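Local atomic coordinates of phosphoribosyl-AMP cyclohydrolase (Medicago truncatula, PDB entry 7BGM), a protein that probably catalyses the second and third steps of histidine biosynthesis, hydrolysing phosphoribosyl-ATP to phosphoribosyl-AMP and diphosphate and then opening the adenine ring. Residues R49-Y54 against I86-K91. Sequence-based numbering, arbitrary orientation.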
loop_
_atom_site.group_PDB
_atom_site.type_symbol
_atom_site.label_atom_id
_atom_site.label_comp_id
_atom_site.label_asym_id
_atom_site.label_seq_id
_atom_site.Cartn_x
_atom_site.Cartn_y
_atom_site.Cartn_z
ATOM N N ARG A 49 -4.501 16.169 -14.017
ATOM C CA ARG A 49 -3.807 14.981 -13.511
ATOM C C ARG A 49 -2.831 15.325 -12.392
ATOM O O ARG A 49 -1.809 14.658 -12.226
ATOM C CB ARG A 49 -3.105 14.246 -14.655
ATOM C CG ARG A 49 -4.012 13.996 -15.854
ATOM C CD ARG A 49 -5.109 13.014 -15.485
ATOM N NE ARG A 49 -5.666 12.358 -16.663
ATOM C CZ ARG A 49 -5.115 11.290 -17.233
ATOM N NH1 ARG A 49 -4.003 10.764 -16.726
ATOM N NH2 ARG A 49 -5.670 10.744 -18.305
ATOM N N LYS A 50 -3.139 16.359 -11.599
ATOM C CA LYS A 50 -2.394 16.702 -10.392
ATOM C C LYS A 50 -3.372 16.749 -9.228
ATOM O O LYS A 50 -4.436 17.370 -9.349
ATOM C CB LYS A 50 -1.676 18.040 -10.599
ATOM C CG LYS A 50 -0.600 17.890 -11.630
ATOM C CD LYS A 50 0.212 19.143 -11.813
ATOM C CE LYS A 50 1.315 18.865 -12.802
ATOM N NZ LYS A 50 2.349 19.949 -12.737
ATOM N N ALA A 51 -3.030 16.075 -8.121
ATOM C CA ALA A 51 -3.940 15.995 -6.973
ATOM C C ALA A 51 -4.300 17.389 -6.468
ATOM O O ALA A 51 -3.421 18.156 -6.056
ATOM C CB ALA A 51 -3.320 15.170 -5.827
ATOM N N THR A 52 -5.603 17.695 -6.450
ATOM C CA THR A 52 -6.118 19.014 -6.104
ATOM C C THR A 52 -7.200 18.863 -5.046
ATOM O O THR A 52 -8.023 17.935 -5.108
ATOM C CB THR A 52 -6.651 19.714 -7.370
ATOM O OG1 THR A 52 -5.581 19.837 -8.312
ATOM C CG2 THR A 52 -7.180 21.104 -7.052
ATOM N N PHE A 53 -7.202 19.794 -4.087
ATOM C CA PHE A 53 -8.007 19.703 -2.874
ATOM C C PHE A 53 -8.704 21.028 -2.649
ATOM O O PHE A 53 -8.394 22.041 -3.289
ATOM C CB PHE A 53 -7.144 19.363 -1.640
ATOM C CG PHE A 53 -6.409 18.060 -1.765
ATOM C CD1 PHE A 53 -6.999 16.861 -1.351
ATOM C CD2 PHE A 53 -5.128 18.032 -2.303
ATOM C CE1 PHE A 53 -6.321 15.635 -1.503
ATOM C CE2 PHE A 53 -4.444 16.835 -2.451
ATOM C CZ PHE A 53 -5.024 15.621 -2.024
ATOM N N TYR A 54 -9.641 21.022 -1.712
ATOM C CA TYR A 54 -10.235 22.252 -1.187
ATOM C C TYR A 54 -9.824 22.421 0.268
ATOM O O TYR A 54 -10.063 21.528 1.084
ATOM C CB TYR A 54 -11.749 22.194 -1.290
ATOM C CG TYR A 54 -12.467 23.434 -0.821
ATOM C CD1 TYR A 54 -12.597 24.542 -1.655
ATOM C CD2 TYR A 54 -13.033 23.492 0.445
ATOM C CE1 TYR A 54 -13.266 25.674 -1.234
ATOM C CE2 TYR A 54 -13.713 24.637 0.877
ATOM C CZ TYR A 54 -13.815 25.715 0.030
ATOM O OH TYR A 54 -14.488 26.845 0.443
ATOM N N ILE A 86 -12.914 9.415 -1.993
ATOM C CA ILE A 86 -12.199 9.386 -3.262
ATOM C C ILE A 86 -10.763 9.013 -2.994
ATOM O O ILE A 86 -10.151 9.588 -2.088
ATOM C CB ILE A 86 -12.258 10.763 -3.942
ATOM C CG1 ILE A 86 -13.738 11.138 -4.134
ATOM C CG2 ILE A 86 -11.462 10.750 -5.232
ATOM C CD1 ILE A 86 -13.966 12.555 -4.669
ATOM N N ILE A 87 -10.202 8.089 -3.801
ATOM C CA ILE A 87 -8.757 7.885 -3.841
ATOM C C ILE A 87 -8.209 8.541 -5.086
ATOM O O ILE A 87 -8.669 8.273 -6.217
ATOM C CB ILE A 87 -8.351 6.399 -3.812
ATOM C CG1 ILE A 87 -8.862 5.705 -2.536
ATOM C CG2 ILE A 87 -6.789 6.319 -3.899
ATOM C CD1 ILE A 87 -8.567 4.197 -2.489
ATOM N N TYR A 88 -7.194 9.400 -4.884
ATOM C CA TYR A 88 -6.322 9.872 -5.952
ATOM C C TYR A 88 -5.111 8.951 -5.979
ATOM O O TYR A 88 -4.239 9.036 -5.101
ATOM C CB TYR A 88 -5.857 11.305 -5.686
ATOM C CG TYR A 88 -6.881 12.381 -5.660
ATOM C CD1 TYR A 88 -8.106 12.276 -6.346
ATOM C CD2 TYR A 88 -6.590 13.577 -5.004
ATOM C CE1 TYR A 88 -9.009 13.338 -6.334
ATOM C CE2 TYR A 88 -7.481 14.634 -4.986
ATOM C CZ TYR A 88 -8.682 14.524 -5.661
ATOM O OH TYR A 88 -9.533 15.620 -5.636
ATOM N N LEU A 89 -5.048 8.061 -6.958
ATOM C CA LEU A 89 -3.955 7.092 -7.032
ATOM C C LEU A 89 -2.876 7.656 -7.948
ATOM O O LEU A 89 -3.130 7.885 -9.130
ATOM C CB LEU A 89 -4.483 5.760 -7.535
ATOM C CG LEU A 89 -3.616 4.524 -7.325
ATOM C CD1 LEU A 89 -3.406 4.197 -5.853
ATOM C CD2 LEU A 89 -4.248 3.330 -8.057
ATOM N N GLY A 90 -1.686 7.930 -7.395
ATOM C CA GLY A 90 -0.726 8.707 -8.158
ATOM C C GLY A 90 0.707 8.552 -7.704
ATOM O O GLY A 90 1.004 7.876 -6.723
ATOM N N LYS A 91 1.605 9.213 -8.441
ATOM C CA LYS A 91 3.036 9.113 -8.233
ATOM C C LYS A 91 3.548 10.449 -7.713
ATOM O O LYS A 91 3.470 11.453 -8.443
ATOM C CB LYS A 91 3.751 8.742 -9.544
ATOM C CG LYS A 91 5.285 8.511 -9.402
ATOM C CD LYS A 91 5.582 7.175 -8.665
ATOM C CE LYS A 91 7.071 6.865 -8.601
ATOM N NZ LYS A 91 7.394 5.611 -7.890
#
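Tyr-88 carries CG beside the backbone N and anti to the carbonyl carbon (chi1 -64°), and Phe-53 has the same first torsion; from these positions the two side chains pass one another running opposite ways. Tyr-88 leaves strand 85-92 toward 49-54 and takes part in every contact between the two segments. Its hydroxyl donates a hydrogen bond to the backbone carbonyl of Thr-52, with Tyr-88 OH 2.8 Å from Thr-52 O. The donor sits almost on the extension of the carbonyl bond (C=O...OH angle 168°), while the oxygen meets the tyrosine ring roughly edge-on, little displaced from its plane. Further back on the same ring, Tyr-88 CD2 packs against Ala-51 CB at 3.7 Å. Tyr-88 CE2 rests over one face of the Phe-53 ring, 3.8 Å from Phe-53 CE1. The two rings meet obliquely, their planes at 57° and centroids 5.5 Å apart. A buried phenol is thus gripped at its tip by a main-chain oxygen and flanked by apolar carbon. A phenylalanine here would probably leave the Thr-52 carbonyl without its hydroxyl donor and the ring without the bond that fixes its outer end. Thr-52 is held from its side chain too: Thr-52 OG1 donates to Lys-50 O at 2.9 Å, from above the carbonyl plane, and also bonds Thr-63 OG1. Val-42 and Thr-45 of helix 39-48, with Ala-21 of strand 19-25, add to the packing round Tyr-88. Tyr-88 thus reaches from 85-92 to strand 52-55, which pairs antiparallel with 60-63; the backbone of 49-54 also bonds to Ile-72 and Phe-36. This is buried side-chain packing within the phosphoribosyl-AMP cyclohydrolase domain, and Phe-53 carries it on to Met-33 and Trp-62, two residues of the AMP-binding site.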